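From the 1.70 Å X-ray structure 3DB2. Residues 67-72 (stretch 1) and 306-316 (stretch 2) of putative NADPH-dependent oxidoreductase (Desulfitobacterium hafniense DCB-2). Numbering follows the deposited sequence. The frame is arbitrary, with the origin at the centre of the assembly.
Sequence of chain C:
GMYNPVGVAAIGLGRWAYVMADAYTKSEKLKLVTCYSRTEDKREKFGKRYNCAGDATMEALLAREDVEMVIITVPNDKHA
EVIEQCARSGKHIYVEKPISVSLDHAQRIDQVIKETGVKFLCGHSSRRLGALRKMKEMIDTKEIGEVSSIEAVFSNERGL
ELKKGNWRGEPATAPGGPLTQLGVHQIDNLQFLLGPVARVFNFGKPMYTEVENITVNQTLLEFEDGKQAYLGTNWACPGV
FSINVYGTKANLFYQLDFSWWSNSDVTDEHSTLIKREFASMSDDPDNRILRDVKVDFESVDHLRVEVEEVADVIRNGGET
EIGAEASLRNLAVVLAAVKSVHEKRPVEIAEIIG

Stretch 1, residues 67-72: VEMVII
Stretch 2, residues 306-316: EVEEVADVIRN

Selenomethionine Met69 forms the apolar centre of the contact between a β-strand, residues 69-72, and residues 306-316 of a helix that begins earlier in the chain. The two segments run nearly antiparallel, with 158° between their N-to-C directions and axes 10.3 Å apart at closest approach. Met69 has extended backbone torsions (phi/psi -138/141), and its t, t, m side chain points toward the helix. Its CE lies 3.9 Å from Val310 CB, 4.3 Å from Ala311 CB and 3.8 Å from Ala311 N, so the methyl packs against backbone as well as side chains. Here the segments come close, Met69 CA and Ala311 CA being 8.0 Å apart; the alanine CB, directed sideways, adds little bulk.

One turn before Ala311, Val307 (chi1 t) meets two strand residues through the same methyl: Val307 CG1 is 4.2 Å from Met69 SE and 3.9 Å from Ile71 CD1. Ile71 adopts the m, t rotamer, and its CA is 8.3 Å from Val307 CA. Alternation along the strand explains the pattern: Met69 and Ile71 face the helix, whereas Val70 makes no contact with it. On the helix, Val307, Val310 and Ile314 all point toward the strand, a spacing of three and four residues that keeps them on one face.

One turn beyond Val310, Ile314 (m, t) places CD1 4.1 Å from Met69 CB and leads to the polar edge. Glu68, in a loop at phi/psi -98/-31, points toward the helix with chi1 m, chi2 t and chi3 65°. Arg315 leaves its backbone sideways (chi1 m, chi2 -92°, chi3 t, chi4 -83°), but its end approaches Glu68. The resulting salt bridge is bidentate: Arg315 NH1 donates to Glu68 OE1 at 2.9 Å and 160°, and Arg315 NH2 to Glu68 OE2 at 2.6 Å and 144°. The carboxylate thus meets the guanidinium at its edge.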

# COMPACT_ATOMS: atom_id res chain seq x y z
N VAL C 67 -6.58 -11.81 -44.30
CA VAL C 67 -6.57 -11.72 -42.83
C VAL C 67 -5.24 -12.30 -42.34
O VAL C 67 -5.06 -13.51 -42.43
CB VAL C 67 -7.76 -12.41 -42.18
CG1 VAL C 67 -7.54 -12.62 -40.69
CG2 VAL C 67 -8.99 -11.55 -42.40
N GLU C 68 -4.35 -11.43 -41.87
CA GLU C 68 -3.04 -11.86 -41.41
C GLU C 68 -3.01 -12.03 -39.88
O GLU C 68 -2.24 -12.85 -39.38
CB GLU C 68 -1.94 -10.89 -41.85
CG GLU C 68 -1.99 -10.55 -43.34
CD GLU C 68 -0.85 -9.63 -43.74
OE1 GLU C 68 0.31 -10.09 -43.65
OE2 GLU C 68 -1.12 -8.49 -44.16
N MSE C 69 -3.81 -11.23 -39.21
CA MSE C 69 -3.82 -11.18 -37.75
C MSE C 69 -5.27 -11.12 -37.27
O MSE C 69 -6.10 -10.42 -37.85
CB MSE C 69 -3.17 -9.88 -37.24
CG MSE C 69 -3.13 -9.79 -35.71
SE MSE C 69 -2.98 -7.95 -35.05
CE MSE C 69 -1.84 -7.21 -36.41
N VAL C 70 -5.56 -11.83 -36.19
CA VAL C 70 -6.86 -11.70 -35.53
C VAL C 70 -6.71 -10.92 -34.22
O VAL C 70 -5.71 -11.00 -33.52
CB VAL C 70 -7.53 -13.05 -35.25
CG1 VAL C 70 -7.85 -13.78 -36.55
CG2 VAL C 70 -6.64 -13.93 -34.38
N ILE C 71 -7.77 -10.18 -33.90
CA ILE C 71 -7.86 -9.36 -32.69
C ILE C 71 -9.00 -9.92 -31.86
O ILE C 71 -10.19 -9.70 -32.15
CB ILE C 71 -8.04 -7.90 -33.10
CG1 ILE C 71 -6.81 -7.38 -33.90
CG2 ILE C 71 -8.33 -7.00 -31.90
CD1 ILE C 71 -7.01 -6.05 -34.55
N ILE C 72 -8.66 -10.70 -30.84
CA ILE C 72 -9.57 -11.53 -30.07
C ILE C 72 -10.00 -10.84 -28.79
O ILE C 72 -9.20 -10.65 -27.87
CB ILE C 72 -8.92 -12.90 -29.74
CG1 ILE C 72 -8.53 -13.64 -31.03
CG2 ILE C 72 -9.78 -13.79 -28.84
CD1 ILE C 72 -7.68 -14.86 -30.82
N GLU C 306 -0.18 -1.05 -29.21
CA GLU C 306 -0.01 -2.48 -28.92
C GLU C 306 -0.41 -3.37 -30.09
O GLU C 306 0.25 -4.38 -30.35
CB GLU C 306 -0.73 -2.85 -27.64
CG GLU C 306 -2.20 -3.17 -27.65
CD GLU C 306 -2.77 -3.57 -26.29
OE1 GLU C 306 -2.08 -4.22 -25.48
OE2 GLU C 306 -3.93 -3.24 -26.01
N VAL C 307 -1.47 -2.99 -30.81
CA VAL C 307 -1.86 -3.70 -32.04
C VAL C 307 -0.83 -3.49 -33.15
O VAL C 307 -0.43 -4.42 -33.87
CB VAL C 307 -3.28 -3.29 -32.47
CG1 VAL C 307 -3.75 -4.10 -33.67
CG2 VAL C 307 -4.25 -3.45 -31.29
N GLU C 308 -0.34 -2.26 -33.30
CA GLU C 308 0.67 -1.91 -34.27
C GLU C 308 1.99 -2.69 -34.11
O GLU C 308 2.69 -2.96 -35.09
CB GLU C 308 1.02 -0.41 -34.24
CG GLU C 308 -0.05 0.43 -34.94
CD GLU C 308 0.26 1.91 -34.83
OE1 GLU C 308 1.07 2.33 -33.97
OE2 GLU C 308 -0.31 2.69 -35.62
N GLU C 309 2.31 -3.03 -32.86
CA GLU C 309 3.53 -3.78 -32.58
C GLU C 309 3.42 -5.17 -33.22
O GLU C 309 4.38 -5.78 -33.70
CB GLU C 309 3.71 -3.94 -31.07
CG GLU C 309 4.62 -5.07 -30.62
CD GLU C 309 5.12 -4.89 -29.20
OE1 GLU C 309 5.83 -3.90 -28.91
OE2 GLU C 309 4.78 -5.74 -28.37
N VAL C 310 2.21 -5.73 -33.20
CA VAL C 310 2.09 -7.08 -33.78
C VAL C 310 2.35 -6.99 -35.29
O VAL C 310 3.07 -7.81 -35.86
CB VAL C 310 0.76 -7.76 -33.49
CG1 VAL C 310 0.73 -9.19 -34.02
CG2 VAL C 310 0.48 -7.79 -31.99
N ALA C 311 1.76 -5.99 -35.92
CA ALA C 311 1.93 -5.70 -37.33
C ALA C 311 3.40 -5.45 -37.66
O ALA C 311 3.87 -5.98 -38.66
CB ALA C 311 1.15 -4.48 -37.79
N ASP C 312 4.06 -4.68 -36.79
CA ASP C 312 5.50 -4.44 -36.99
C ASP C 312 6.27 -5.74 -36.97
O ASP C 312 7.15 -5.97 -37.82
CB ASP C 312 6.04 -3.48 -35.94
CG ASP C 312 5.72 -2.03 -36.26
OD1 ASP C 312 5.04 -1.77 -37.26
OD2 ASP C 312 6.16 -1.14 -35.51
N VAL C 313 6.00 -6.63 -35.99
CA VAL C 313 6.70 -7.90 -36.00
C VAL C 313 6.25 -8.87 -37.08
O VAL C 313 7.00 -9.76 -37.49
CB VAL C 313 6.63 -8.58 -34.61
CG1 VAL C 313 7.25 -7.61 -33.61
CG2 VAL C 313 5.21 -8.98 -34.28
N ILE C 314 5.04 -8.74 -37.61
CA ILE C 314 4.68 -9.61 -38.75
C ILE C 314 5.45 -9.15 -39.98
O ILE C 314 5.97 -9.99 -40.71
CB ILE C 314 3.18 -9.63 -39.04
CG1 ILE C 314 2.36 -10.49 -38.06
CG2 ILE C 314 2.81 -10.10 -40.44
CD1 ILE C 314 0.90 -10.01 -38.02
N ARG C 315 5.57 -7.84 -40.21
CA ARG C 315 6.20 -7.34 -41.42
C ARG C 315 7.72 -7.36 -41.32
O ARG C 315 8.39 -7.61 -42.33
CB ARG C 315 5.73 -5.93 -41.74
CG ARG C 315 4.29 -5.83 -42.23
CD ARG C 315 4.19 -5.90 -43.76
NE ARG C 315 2.83 -5.90 -44.26
CZ ARG C 315 2.01 -6.93 -44.35
NH1 ARG C 315 2.42 -8.12 -43.96
NH2 ARG C 315 0.77 -6.88 -44.81
N ASN C 316 8.28 -7.10 -40.15
CA ASN C 316 9.70 -6.82 -40.00
C ASN C 316 10.43 -7.87 -39.18
O ASN C 316 11.66 -7.81 -39.04
CB ASN C 316 9.93 -5.47 -39.33
CG ASN C 316 9.26 -4.27 -39.98
OD1 ASN C 316 9.12 -4.19 -41.20
ND2 ASN C 316 8.86 -3.28 -39.20